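Sn-glycerol-3-phosphate ABC transporter substrate-binding protein UspB (Mycobacterium tuberculosis, PDB 4MFI) serves as the substrate-binding subunit of an ATP-binding cassette transporter with specificity for glycerophosphocholine, which it probably hands to the membrane subunits for import. Local coordinates at residues Gly125-Asp130 against Pro347-Ala352; Tyr146-Ala151 against Phe329-Thr334; Gln165-Pro170 against Pro185-Val190; Ala220-Trp225 against Thr380-Arg385; Val386-Gly391 against Lys418-Ile423. All blocks are in the same frame, centred on the assembly; numbering follows the deposited sequence.

Contact 1 of 5, residues Gly125-Asp130 against Pro347-Ala352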
# COMPACT_ATOMS: atom_id res chain seq x y z
N GLY A 125 -5.07 -0.81 -26.40
CA GLY A 125 -6.30 -1.49 -26.04
C GLY A 125 -6.28 -2.13 -24.66
O GLY A 125 -6.79 -3.24 -24.47
N VAL A 126 -5.67 -1.44 -23.70
CA VAL A 126 -5.64 -1.94 -22.33
C VAL A 126 -7.05 -1.86 -21.73
O VAL A 126 -7.71 -0.82 -21.82
CB VAL A 126 -4.65 -1.13 -21.47
CG1 VAL A 126 -4.65 -1.63 -20.03
CG2 VAL A 126 -3.25 -1.22 -22.07
N ASP A 127 -7.50 -2.95 -21.12
CA ASP A 127 -8.83 -3.00 -20.52
C ASP A 127 -8.79 -2.34 -19.14
O ASP A 127 -8.80 -3.01 -18.11
CB ASP A 127 -9.32 -4.45 -20.43
CG ASP A 127 -10.78 -4.55 -20.02
OD1 ASP A 127 -11.46 -3.51 -19.93
OD2 ASP A 127 -11.25 -5.69 -19.80
N THR A 128 -8.74 -1.01 -19.13
CA THR A 128 -8.53 -0.26 -17.89
C THR A 128 -9.67 -0.41 -16.89
O THR A 128 -9.44 -0.35 -15.68
CB THR A 128 -8.30 1.23 -18.17
OG1 THR A 128 -9.40 1.74 -18.93
CG2 THR A 128 -7.00 1.42 -18.94
N THR A 129 -10.90 -0.61 -17.38
CA THR A 129 -12.02 -0.78 -16.46
C THR A 129 -11.96 -2.11 -15.70
O THR A 129 -12.67 -2.29 -14.72
CB THR A 129 -13.39 -0.64 -17.15
OG1 THR A 129 -13.58 -1.71 -18.08
CG2 THR A 129 -13.48 0.69 -17.88
N ASP A 130 -11.12 -3.04 -16.16
CA ASP A 130 -10.93 -4.30 -15.44
C ASP A 130 -9.82 -4.25 -14.39
O ASP A 130 -9.57 -5.23 -13.70
CB ASP A 130 -10.67 -5.46 -16.41
CG ASP A 130 -10.74 -6.83 -15.72
OD1 ASP A 130 -11.71 -7.09 -14.98
OD2 ASP A 130 -9.81 -7.64 -15.91
N PRO A 347 -4.19 -9.56 -6.43
CA PRO A 347 -4.47 -9.46 -7.87
C PRO A 347 -4.99 -8.06 -8.21
O PRO A 347 -5.85 -7.54 -7.49
CB PRO A 347 -5.56 -10.52 -8.10
CG PRO A 347 -5.45 -11.45 -6.93
CD PRO A 347 -4.99 -10.61 -5.78
N VAL A 348 -4.48 -7.47 -9.29
CA VAL A 348 -4.81 -6.08 -9.60
C VAL A 348 -5.96 -5.94 -10.60
O VAL A 348 -6.37 -4.83 -10.93
CB VAL A 348 -3.58 -5.29 -10.09
CG1 VAL A 348 -2.41 -5.45 -9.11
CG2 VAL A 348 -3.15 -5.74 -11.49
N ARG A 349 -6.48 -7.08 -11.06
CA ARG A 349 -7.58 -7.10 -12.03
C ARG A 349 -8.83 -7.65 -11.40
O ARG A 349 -8.78 -8.68 -10.70
CB ARG A 349 -7.21 -7.97 -13.24
CG ARG A 349 -6.02 -7.45 -14.05
CD ARG A 349 -6.39 -6.21 -14.84
NE ARG A 349 -7.28 -6.56 -15.94
CZ ARG A 349 -6.91 -6.65 -17.21
NH1 ARG A 349 -5.65 -6.39 -17.57
NH2 ARG A 349 -7.80 -7.01 -18.12
N LYS A 350 -9.96 -7.00 -11.65
CA LYS A 350 -11.25 -7.45 -11.13
C LYS A 350 -11.55 -8.88 -11.57
O LYS A 350 -11.97 -9.71 -10.77
CB LYS A 350 -12.37 -6.52 -11.59
CG LYS A 350 -12.21 -5.08 -11.13
CD LYS A 350 -13.30 -4.21 -11.74
CE LYS A 350 -13.14 -2.76 -11.34
NZ LYS A 350 -14.03 -1.88 -12.15
N SER A 351 -11.32 -9.16 -12.85
CA SER A 351 -11.67 -10.46 -13.42
C SER A 351 -10.69 -11.57 -13.06
O SER A 351 -10.85 -12.71 -13.51
CB SER A 351 -11.77 -10.37 -14.94
OG SER A 351 -10.49 -10.16 -15.51
N ALA A 352 -9.66 -11.27 -12.26
CA ALA A 352 -8.76 -12.34 -11.83
C ALA A 352 -9.49 -13.35 -10.93
O ALA A 352 -9.06 -14.50 -10.82
CB ALA A 352 -7.50 -11.78 -11.17
O HOH W 1 -5.78 -5.43 -20.91
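D130 places its carboxylate between R349 and S351, where OD2 alone receives three bonds. R349 meets it side-on in a salt bridge, with NE 2.8 Å and NH2 3.1 Å from D130 OD2. The carboxylate sits at the edge of the guanidinium, but the two planes stand 83° apart: NH2 reaches the anti lone pair of OD2, whereas NE approaches from above the carboxylate plane. On the syn side, S351 OG donates to D130 OD2 over 2.6 Å, and the backbone N of S351 lies 3.0 Å from D130 OD1. With both oxygens held, the carboxylate's rotation is fixed, and so many donors would be expected to favour its ionised form.

The backbones reinforce this grip. K350 N bonds to D130 O at 2.7 Å, and the extended K350 side chain brings NZ within 2.9 Å of T129 O while also forming a salt bridge with D133. D127, the centre of an inverse gamma turn, lays its carbonyl O over one face of the R349 guanidinium. The contact thus ties the loop following helix 118-124 to the loop following helix 333-343, with P333 at the start of the latter helix touching D130, R349 and S351.

Contact 2 of 5, residues Tyr146-Ala151 against Phe329-Thr334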
# COMPACT_ATOMS: atom_id res chain seq x y z
N TYR A 146 -0.07 7.66 -14.48
CA TYR A 146 1.38 7.59 -14.66
C TYR A 146 2.01 6.24 -14.34
O TYR A 146 3.22 6.07 -14.48
CB TYR A 146 2.07 8.70 -13.86
CG TYR A 146 1.76 10.06 -14.41
CD1 TYR A 146 2.54 10.62 -15.42
CD2 TYR A 146 0.64 10.78 -13.97
CE1 TYR A 146 2.24 11.87 -15.95
CE2 TYR A 146 0.34 12.02 -14.49
CZ TYR A 146 1.14 12.56 -15.48
OH TYR A 146 0.84 13.81 -16.00
N ALA A 147 1.20 5.27 -13.91
CA ALA A 147 1.69 3.92 -13.69
C ALA A 147 0.52 2.95 -13.70
O ALA A 147 -0.64 3.36 -13.74
CB ALA A 147 2.46 3.82 -12.37
N VAL A 148 0.84 1.66 -13.67
CA VAL A 148 -0.14 0.58 -13.62
C VAL A 148 0.17 -0.25 -12.36
O VAL A 148 1.33 -0.56 -12.10
CB VAL A 148 -0.03 -0.31 -14.89
CG1 VAL A 148 -0.92 -1.54 -14.80
CG2 VAL A 148 -0.36 0.51 -16.14
N PRO A 149 -0.86 -0.60 -11.56
CA PRO A 149 -0.58 -1.35 -10.32
C PRO A 149 0.06 -2.71 -10.60
O PRO A 149 -0.31 -3.37 -11.57
CB PRO A 149 -1.98 -1.54 -9.72
CG PRO A 149 -2.91 -1.46 -10.90
CD PRO A 149 -2.30 -0.41 -11.78
N TYR A 150 0.99 -3.11 -9.74
CA TYR A 150 1.78 -4.33 -9.98
C TYR A 150 1.91 -5.17 -8.71
O TYR A 150 1.45 -6.32 -8.67
CB TYR A 150 3.15 -3.94 -10.51
CG TYR A 150 4.14 -5.06 -10.75
CD1 TYR A 150 3.97 -5.96 -11.80
CD2 TYR A 150 5.27 -5.19 -9.95
CE1 TYR A 150 4.89 -6.96 -12.04
CE2 TYR A 150 6.20 -6.20 -10.18
CZ TYR A 150 6.01 -7.08 -11.23
OH TYR A 150 6.94 -8.07 -11.47
N ALA A 151 2.53 -4.61 -7.68
CA ALA A 151 2.74 -5.31 -6.41
C ALA A 151 2.02 -4.53 -5.32
O ALA A 151 2.59 -3.64 -4.69
CB ALA A 151 4.23 -5.41 -6.10
N PHE A 329 0.64 -6.77 -20.27
CA PHE A 329 0.64 -8.23 -20.30
C PHE A 329 0.89 -8.83 -18.92
O PHE A 329 0.16 -9.72 -18.48
CB PHE A 329 1.67 -8.76 -21.31
CG PHE A 329 1.72 -10.26 -21.37
CD1 PHE A 329 0.83 -10.96 -22.16
CD2 PHE A 329 2.64 -10.97 -20.61
CE1 PHE A 329 0.87 -12.35 -22.21
CE2 PHE A 329 2.69 -12.34 -20.65
CZ PHE A 329 1.80 -13.04 -21.45
N VAL A 330 1.91 -8.35 -18.22
CA VAL A 330 2.26 -8.97 -16.94
C VAL A 330 1.24 -8.66 -15.85
O VAL A 330 1.23 -9.32 -14.81
CB VAL A 330 3.70 -8.64 -16.48
CG1 VAL A 330 4.71 -9.08 -17.53
CG2 VAL A 330 3.86 -7.15 -16.15
N THR A 331 0.37 -7.68 -16.10
CA THR A 331 -0.72 -7.37 -15.18
C THR A 331 -2.09 -7.76 -15.75
O THR A 331 -3.13 -7.24 -15.32
CB THR A 331 -0.73 -5.88 -14.76
OG1 THR A 331 -0.91 -5.05 -15.91
CG2 THR A 331 0.56 -5.51 -14.03
N ASN A 332 -2.09 -8.68 -16.72
CA ASN A 332 -3.36 -9.19 -17.23
C ASN A 332 -4.00 -10.13 -16.19
O ASN A 332 -3.37 -10.42 -15.16
CB ASN A 332 -3.21 -9.77 -18.66
CG ASN A 332 -2.63 -11.18 -18.71
OD1 ASN A 332 -2.53 -11.89 -17.71
ND2 ASN A 332 -2.27 -11.62 -19.92
N PRO A 333 -5.26 -10.55 -16.39
CA PRO A 333 -5.91 -11.29 -15.30
C PRO A 333 -5.20 -12.58 -14.89
O PRO A 333 -5.01 -12.83 -13.69
CB PRO A 333 -7.30 -11.58 -15.85
CG PRO A 333 -7.55 -10.44 -16.78
CD PRO A 333 -6.23 -10.15 -17.43
N THR A 334 -4.79 -13.39 -15.87
CA THR A 334 -4.05 -14.62 -15.62
C THR A 334 -2.74 -14.33 -14.87
O THR A 334 -2.38 -15.01 -13.91
CB THR A 334 -3.70 -15.30 -16.96
OG1 THR A 334 -4.90 -15.73 -17.60
CG2 THR A 334 -2.80 -16.50 -16.74
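T331 points its two branches at different parts of the strand carrying V148, P149 and Y150. Its OG1 lies between the backbone N and the carbonyl carbon (chi1 61°), facing V148 CG1 at 3.7 Å, while CG2 meets P149 O at 3.4 Å. The same methyl approaches Y150 near the plane of the ring, at its edge, with T331 CG2 4.1 Å from Y150 CD1; the two side chains run at about a right angle. V330 adds an oblique apolar touch further along the ring, its CG2 lying 4.2 Å from Y150 CE1. Y150 leaves the strand across the contact rather than straight into it; CG is anti to its backbone N (chi1 177°), and it is the ring that meets the helix end.

No hydrogen bond joins the segments. P149 O is buried under the T331 methyl without a polar partner, whereas T331 OG1 bonds to Y131 OH and I327 O, and Y150 OH to E53. This is packing of a helix junction on a sheet: T331 is the first residue beyond helix 317-330, and N332 N-caps helix 333-343 through N335 N. Across the contact, strand 144-160 pairs with strand 307-310, where Y150 and A151 form a classic beta bulge against A307. L309 of that strand touches both Y150 and V330, and F339 of helix 333-343 brings its ring to Y150.

Contact 3 of 5, residues Gln165-Pro170 against Pro185-Val190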
# COMPACT_ATOMS: atom_id res chain seq x y z
N GLN A 165 -12.28 -15.48 21.99
CA GLN A 165 -13.17 -16.41 22.68
C GLN A 165 -13.18 -16.16 24.19
O GLN A 165 -14.25 -16.14 24.81
CB GLN A 165 -12.76 -17.85 22.39
CG GLN A 165 -13.06 -18.30 20.98
CD GLN A 165 -12.58 -19.72 20.72
OE1 GLN A 165 -12.36 -20.50 21.65
NE2 GLN A 165 -12.41 -20.05 19.44
N GLN A 166 -12.00 -15.95 24.77
CA GLN A 166 -11.91 -15.72 26.21
C GLN A 166 -12.58 -14.41 26.60
O GLN A 166 -13.15 -14.29 27.69
CB GLN A 166 -10.45 -15.74 26.68
CG GLN A 166 -9.86 -17.14 26.73
CD GLN A 166 -10.64 -18.08 27.65
OE1 GLN A 166 -11.17 -17.66 28.68
NE2 GLN A 166 -10.73 -19.35 27.26
N ALA A 167 -12.52 -13.43 25.70
CA ALA A 167 -13.13 -12.13 25.93
C ALA A 167 -14.64 -12.11 25.63
O ALA A 167 -15.30 -11.09 25.80
CB ALA A 167 -12.41 -11.06 25.13
N GLY A 168 -15.17 -13.24 25.16
CA GLY A 168 -16.60 -13.34 24.86
C GLY A 168 -17.05 -12.57 23.63
O GLY A 168 -18.21 -12.17 23.52
N LEU A 169 -16.14 -12.37 22.70
CA LEU A 169 -16.42 -11.60 21.50
C LEU A 169 -16.99 -12.49 20.39
O LEU A 169 -16.70 -13.69 20.34
CB LEU A 169 -15.15 -10.91 21.01
CG LEU A 169 -14.44 -10.02 22.04
CD1 LEU A 169 -13.20 -9.40 21.42
CD2 LEU A 169 -15.39 -8.94 22.58
N PRO A 170 -17.80 -11.91 19.50
CA PRO A 170 -18.22 -12.67 18.31
C PRO A 170 -17.02 -12.93 17.41
O PRO A 170 -16.04 -12.17 17.46
CB PRO A 170 -19.21 -11.73 17.63
CG PRO A 170 -18.77 -10.35 18.05
CD PRO A 170 -18.28 -10.51 19.46
N PRO A 185 -10.37 -3.16 26.58
CA PRO A 185 -10.04 -3.48 27.97
C PRO A 185 -10.33 -4.94 28.34
O PRO A 185 -9.57 -5.51 29.12
CB PRO A 185 -10.94 -2.53 28.77
CG PRO A 185 -11.02 -1.32 27.86
CD PRO A 185 -11.17 -1.92 26.48
N GLU A 186 -11.38 -5.53 27.79
CA GLU A 186 -11.63 -6.94 28.06
C GLU A 186 -10.57 -7.82 27.42
O GLU A 186 -10.10 -8.79 28.03
CB GLU A 186 -13.03 -7.37 27.62
CG GLU A 186 -13.34 -8.85 27.87
CD GLU A 186 -13.52 -9.22 29.34
OE1 GLU A 186 -13.28 -8.38 30.24
OE2 GLU A 186 -13.91 -10.38 29.59
N LEU A 187 -10.18 -7.50 26.19
CA LEU A 187 -9.09 -8.23 25.56
C LEU A 187 -7.80 -8.08 26.36
O LEU A 187 -7.03 -9.03 26.49
CB LEU A 187 -8.89 -7.76 24.12
CG LEU A 187 -9.92 -8.28 23.12
CD1 LEU A 187 -9.88 -7.45 21.85
CD2 LEU A 187 -9.66 -9.76 22.82
N GLN A 188 -7.56 -6.90 26.93
CA GLN A 188 -6.37 -6.71 27.76
C GLN A 188 -6.40 -7.62 29.01
O GLN A 188 -5.38 -8.18 29.39
CB GLN A 188 -6.22 -5.25 28.18
CG GLN A 188 -4.96 -4.96 28.98
CD GLN A 188 -3.69 -5.26 28.20
OE1 GLN A 188 -3.51 -4.77 27.08
NE2 GLN A 188 -2.81 -6.07 28.79
N ARG A 189 -7.57 -7.75 29.63
CA ARG A 189 -7.71 -8.64 30.77
C ARG A 189 -7.35 -10.07 30.38
O ARG A 189 -6.66 -10.78 31.12
CB ARG A 189 -9.14 -8.60 31.31
CG ARG A 189 -9.34 -9.46 32.55
CD ARG A 189 -10.79 -9.45 33.01
NE ARG A 189 -11.67 -10.17 32.09
CZ ARG A 189 -11.79 -11.49 32.05
NH1 ARG A 189 -11.08 -12.25 32.89
NH2 ARG A 189 -12.61 -12.06 31.18
N VAL A 190 -7.83 -10.51 29.21
CA VAL A 190 -7.64 -11.92 28.88
C VAL A 190 -6.25 -12.25 28.35
O VAL A 190 -5.87 -13.42 28.38
CB VAL A 190 -8.74 -12.50 27.94
CG1 VAL A 190 -10.13 -12.26 28.52
CG2 VAL A 190 -8.62 -11.93 26.55
O HOH W 2 -12.17 -15.01 30.34
O HOH W 3 -15.10 -12.87 28.90
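E186 leans on A167 with the middle of its side chain and keeps its charged end for other partners. From a CB directed at the 165-170 segment, CG lies anti to the backbone N (chi1 180°) and rests 3.6 Å from A167 CB, in contact with A167 O as well. The chain bends at chi2, and the carboxylate then turns back to R189 of its own helix, three residues on. There R189 NE meets E186 OE1 at 3.0 Å and R189 NH2 meets E186 OE2 at 2.7 Å. Both bonds are nearly straight and lie in the guanidinium plane, yet come from above the carboxylate plane. One water links E186 OE2 to Q166 O; another joins Q166 O and Q166 OE1 to R189 NH2.

The rest of the contact is largely apolar. A167 CB sits 3.8 Å from L187 CD2, which also meets L169 CD1 at 3.8 Å, while V190 CB packs against Q166 CB at 3.9 Å. A Schellman motif with G168 at positive phi closes helix 161-166 and turns the chain so that L169 joins the same apolar patch. The arrangement seats the end of this short helix on helix 177-191 at the protein surface, where W164 touches both leucines, F180 touches L187 and W183 touches L169.

Contact 4 of 5, residues Ala220-Trp225 against Thr380-Arg385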
# COMPACT_ATOMS: atom_id res chain seq x y z
N ALA A 220 -8.65 13.22 8.19
CA ALA A 220 -7.74 12.98 7.07
C ALA A 220 -6.47 13.75 7.35
O ALA A 220 -6.49 14.75 8.08
CB ALA A 220 -8.36 13.44 5.77
N TYR A 221 -5.36 13.32 6.76
CA TYR A 221 -4.14 14.13 6.83
C TYR A 221 -4.29 15.37 5.96
O TYR A 221 -3.74 16.43 6.25
CB TYR A 221 -2.94 13.33 6.33
CG TYR A 221 -2.67 12.03 7.06
CD1 TYR A 221 -2.91 11.89 8.42
CD2 TYR A 221 -2.14 10.94 6.37
CE1 TYR A 221 -2.64 10.70 9.08
CE2 TYR A 221 -1.88 9.74 7.01
CZ TYR A 221 -2.12 9.63 8.37
OH TYR A 221 -1.86 8.45 9.03
N SER A 222 -5.01 15.21 4.85
CA SER A 222 -5.24 16.29 3.91
C SER A 222 -6.48 15.98 3.08
O SER A 222 -6.89 14.82 2.97
CB SER A 222 -4.02 16.51 3.00
OG SER A 222 -3.71 15.33 2.27
N ASP A 223 -7.07 17.03 2.53
CA ASP A 223 -8.15 16.95 1.56
C ASP A 223 -7.56 17.59 0.30
O ASP A 223 -7.42 18.81 0.21
CB ASP A 223 -9.35 17.75 2.06
CG ASP A 223 -10.56 17.64 1.16
OD1 ASP A 223 -10.49 16.92 0.14
OD2 ASP A 223 -11.59 18.26 1.49
N LYS A 224 -7.18 16.74 -0.65
CA LYS A 224 -6.34 17.17 -1.77
C LYS A 224 -5.09 17.89 -1.22
O LYS A 224 -4.39 17.32 -0.38
CB LYS A 224 -7.13 18.03 -2.76
CG LYS A 224 -8.45 17.39 -3.18
CD LYS A 224 -8.23 16.03 -3.81
CE LYS A 224 -9.56 15.37 -4.15
NZ LYS A 224 -10.45 16.28 -4.93
N TRP A 225 -4.81 19.11 -1.66
CA TRP A 225 -3.61 19.83 -1.22
C TRP A 225 -3.77 20.60 0.09
O TRP A 225 -2.82 21.21 0.58
CB TRP A 225 -3.12 20.80 -2.29
CG TRP A 225 -2.72 20.12 -3.55
CD1 TRP A 225 -3.30 20.27 -4.78
CD2 TRP A 225 -1.65 19.18 -3.72
NE1 TRP A 225 -2.66 19.48 -5.71
CE2 TRP A 225 -1.64 18.80 -5.08
CE3 TRP A 225 -0.71 18.61 -2.86
CZ2 TRP A 225 -0.72 17.89 -5.59
CZ3 TRP A 225 0.20 17.71 -3.37
CH2 TRP A 225 0.19 17.35 -4.72
N THR A 380 -8.04 5.80 -2.17
CA THR A 380 -6.71 6.33 -2.48
C THR A 380 -6.17 7.15 -1.30
O THR A 380 -6.94 7.73 -0.51
CB THR A 380 -6.69 7.16 -3.77
OG1 THR A 380 -7.64 8.22 -3.65
CG2 THR A 380 -7.06 6.29 -4.99
N GLN A 381 -4.85 7.18 -1.18
CA GLN A 381 -4.22 7.77 -0.00
C GLN A 381 -4.24 9.29 0.02
O GLN A 381 -4.33 9.95 -1.01
CB GLN A 381 -2.79 7.28 0.12
CG GLN A 381 -2.66 5.79 0.33
CD GLN A 381 -1.25 5.40 0.69
OE1 GLN A 381 -0.76 5.77 1.77
NE2 GLN A 381 -0.56 4.70 -0.22
N ASP A 382 -4.14 9.85 1.22
CA ASP A 382 -4.08 11.31 1.38
C ASP A 382 -2.82 11.87 0.72
O ASP A 382 -1.74 11.29 0.82
CB ASP A 382 -4.09 11.69 2.85
CG ASP A 382 -5.41 11.38 3.54
OD1 ASP A 382 -6.45 11.20 2.87
OD2 ASP A 382 -5.38 11.34 4.79
N TYR A 383 -2.98 13.00 0.03
CA TYR A 383 -1.84 13.63 -0.67
C TYR A 383 -0.70 13.92 0.31
O TYR A 383 0.48 13.82 -0.05
CB TYR A 383 -2.24 14.94 -1.35
CG TYR A 383 -3.14 14.85 -2.57
CD1 TYR A 383 -3.88 13.70 -2.88
CD2 TYR A 383 -3.27 15.95 -3.41
CE1 TYR A 383 -4.70 13.67 -4.00
CE2 TYR A 383 -4.08 15.92 -4.52
CZ TYR A 383 -4.80 14.79 -4.82
OH TYR A 383 -5.61 14.79 -5.94
N ALA A 384 -1.04 14.27 1.55
CA ALA A 384 -0.00 14.60 2.53
C ALA A 384 0.93 13.42 2.83
O ALA A 384 2.09 13.63 3.22
CB ALA A 384 -0.61 15.14 3.82
N ARG A 385 0.45 12.20 2.64
CA ARG A 385 1.31 11.02 2.82
C ARG A 385 2.10 10.66 1.56
O ARG A 385 3.30 10.38 1.63
CB ARG A 385 0.52 9.80 3.32
CG ARG A 385 1.45 8.63 3.64
CD ARG A 385 0.77 7.36 4.18
NE ARG A 385 1.85 6.42 4.47
CZ ARG A 385 2.44 5.66 3.54
NH1 ARG A 385 1.97 5.65 2.30
NH2 ARG A 385 3.48 4.91 3.86
O HOH W 4 -5.35 14.51 0.19
O HOH W 5 -8.75 12.95 2.02
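Y383 drives the edge of its ring into the face of W225 in a T-shaped stack. Its CD2 stands over the centre of the indole, 3.6 Å from W225 CD2, and the Y383 ring and the six-membered ring of W225 have centroids 4.8 Å apart and planes at 70°. A face of the same tyrosine is covered by the K224 backbone: K224 CA forms a CH-pi contact 3.9 Å from the centroid of the Y383 ring. Equally close-knit is the buried polar part. Y221 N donates to D382 OD2 at 2.8 Å from above the carboxylate plane, while D382 OD1 is held by W215. D382 occupies the N-cap position of helix 383-386 but makes no capping bond with its side chain; instead S222 OG, set between its own backbone N and carbonyl carbon (chi1 59°), accepts from A384 N at 3.0 Å.

Next to this the contact is wetter. One water, also at S222 OG, accepts from Y383 N at 2.8 Å and donates to K224 O, and a second lies between S222 O and D382 OD1. The exposed K224 reaches Y383 OH only with CD, at 3.6 Å. The contact fits helix 383-386 against the hairpin of strands 222-223 and 226-227; Y221 also touches I395 and L399 of helix 391-405 and bonds S207 O through its hydroxyl.

Contact 5 of 5, residues Val386-Gly391 against Lys418-Ile423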
# COMPACT_ATOMS: atom_id res chain seq x y z
N VAL A 386 1.44 10.68 0.41
CA VAL A 386 2.06 10.13 -0.81
C VAL A 386 2.63 11.11 -1.82
O VAL A 386 3.47 10.72 -2.63
CB VAL A 386 1.11 9.15 -1.55
CG1 VAL A 386 0.91 7.86 -0.74
CG2 VAL A 386 -0.23 9.82 -1.90
N PHE A 387 2.18 12.36 -1.80
CA PHE A 387 2.64 13.37 -2.78
C PHE A 387 3.53 14.44 -2.16
O PHE A 387 4.22 15.16 -2.87
CB PHE A 387 1.45 14.08 -3.43
CG PHE A 387 0.59 13.20 -4.32
CD1 PHE A 387 0.96 11.90 -4.65
CD2 PHE A 387 -0.60 13.71 -4.83
CE1 PHE A 387 0.16 11.12 -5.48
CE2 PHE A 387 -1.40 12.93 -5.66
CZ PHE A 387 -1.02 11.63 -5.98
N LEU A 388 3.49 14.55 -0.84
CA LEU A 388 4.22 15.60 -0.13
C LEU A 388 5.52 14.96 0.36
O LEU A 388 5.48 13.97 1.08
CB LEU A 388 3.36 16.08 1.04
CG LEU A 388 3.74 17.37 1.79
CD1 LEU A 388 2.54 17.84 2.60
CD2 LEU A 388 4.97 17.18 2.68
N PRO A 389 6.67 15.53 -0.04
CA PRO A 389 7.97 14.91 0.27
C PRO A 389 8.16 14.62 1.75
O PRO A 389 8.01 15.52 2.58
CB PRO A 389 8.98 15.98 -0.19
CG PRO A 389 8.28 16.69 -1.29
CD PRO A 389 6.82 16.74 -0.87
N GLY A 390 8.45 13.36 2.06
CA GLY A 390 8.62 12.90 3.43
C GLY A 390 7.38 12.88 4.31
O GLY A 390 7.49 12.61 5.50
N GLY A 391 6.20 13.14 3.74
CA GLY A 391 5.01 13.24 4.56
C GLY A 391 4.71 11.97 5.34
O GLY A 391 4.30 12.02 6.51
N LYS A 418 2.42 22.52 10.31
CA LYS A 418 3.24 23.67 9.93
C LYS A 418 4.46 23.25 9.11
O LYS A 418 4.80 23.87 8.10
CB LYS A 418 3.68 24.46 11.17
CG LYS A 418 2.56 25.21 11.86
CD LYS A 418 3.03 25.86 13.16
CE LYS A 418 2.02 26.88 13.66
NZ LYS A 418 0.63 26.34 13.76
N ARG A 419 5.12 22.18 9.54
CA ARG A 419 6.28 21.67 8.81
C ARG A 419 5.92 21.16 7.43
O ARG A 419 6.62 21.41 6.45
CB ARG A 419 7.00 20.60 9.64
CG ARG A 419 7.69 21.22 10.86
CD ARG A 419 8.08 20.20 11.89
NE ARG A 419 8.96 19.18 11.34
CZ ARG A 419 8.90 17.91 11.70
NH1 ARG A 419 9.73 17.04 11.15
NH2 ARG A 419 8.00 17.50 12.59
N LEU A 420 4.82 20.42 7.36
CA LEU A 420 4.35 19.88 6.08
C LEU A 420 3.93 20.99 5.12
O LEU A 420 4.16 20.89 3.91
CB LEU A 420 3.17 18.92 6.30
CG LEU A 420 3.47 17.62 7.06
CD1 LEU A 420 2.19 16.79 7.17
CD2 LEU A 420 4.57 16.82 6.38
N GLN A 421 3.32 22.05 5.65
CA GLN A 421 2.89 23.17 4.81
C GLN A 421 4.10 23.83 4.14
O GLN A 421 4.07 24.12 2.94
CB GLN A 421 2.12 24.20 5.63
CG GLN A 421 1.45 25.27 4.77
CD GLN A 421 0.29 24.71 3.99
OE1 GLN A 421 -0.65 24.18 4.58
NE2 GLN A 421 0.35 24.81 2.66
N VAL A 422 5.15 24.06 4.92
CA VAL A 422 6.37 24.65 4.39
C VAL A 422 6.98 23.77 3.29
O VAL A 422 7.34 24.26 2.22
CB VAL A 422 7.39 24.92 5.51
CG1 VAL A 422 8.75 25.27 4.94
CG2 VAL A 422 6.89 26.04 6.41
N ILE A 423 7.06 22.46 3.54
CA ILE A 423 7.63 21.55 2.55
C ILE A 423 6.77 21.50 1.28
O ILE A 423 7.29 21.57 0.17
CB ILE A 423 7.82 20.13 3.13
CG1 ILE A 423 8.94 20.14 4.18
CG2 ILE A 423 8.16 19.12 2.02
CD1 ILE A 423 8.98 18.90 5.05
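L388 is the first residue of the 386-391 segment to reach helix 409-427, and it does so with both methyls. Its CG lies anti to the backbone N (chi1 -167°), and the side chain runs at about a right angle to those of L420 and I423. CD1 of L388 rests on the helix backbone, 3.7 Å from L420 O, while CD2 sits between two side chains, 3.7 Å from L420 CD2 and 3.8 Å from I423 CG2.

P389 comes next, its side chain running antiparallel alongside that of I423. Its CB is 3.9 Å from I423 CG2, and P389 O meets that same methyl at 3.6 Å. A type II beta turn then spans L388 to G391, closed by the bond from G391 N to L388 O at 2.9 Å. G390 takes positive phi within the turn and stands at the N-cap position of helix 391-405. G391, the first residue of that helix, has its CA at ordinary packing distance from L420 CD2, 4.0 Å.

L227, I394 and L424 extend the apolar surroundings. No hydrogen bond crosses the contact, and the residues that carry it from the long helix, L420 and I423, are one turn apart on the same face; the turn is therefore held to helix 409-427 by van der Waals packing and the burial of apolar surface.

The five contacts fall into two touching pairs and one outlier. Contacts 1 and 2, with centres 8 Å apart, meet at the junction of helices 317-330 and 333-343, which belongs to contact 2 and on which R349 and S351 of contact 1 pack; contact 2 is nested within the loop closed by contact 1. Contacts 4 and 5, centres 10 Å apart, follow each other through helix 383-386, with W225 touching F387. Contact 3 lies at the surface, at least 35 Å from every other by centres. Contacts 1 and 2 each alternate with contact 4 along the chain. Family membership points to a two-lobed binding protein whose chain crosses between lobes more than once.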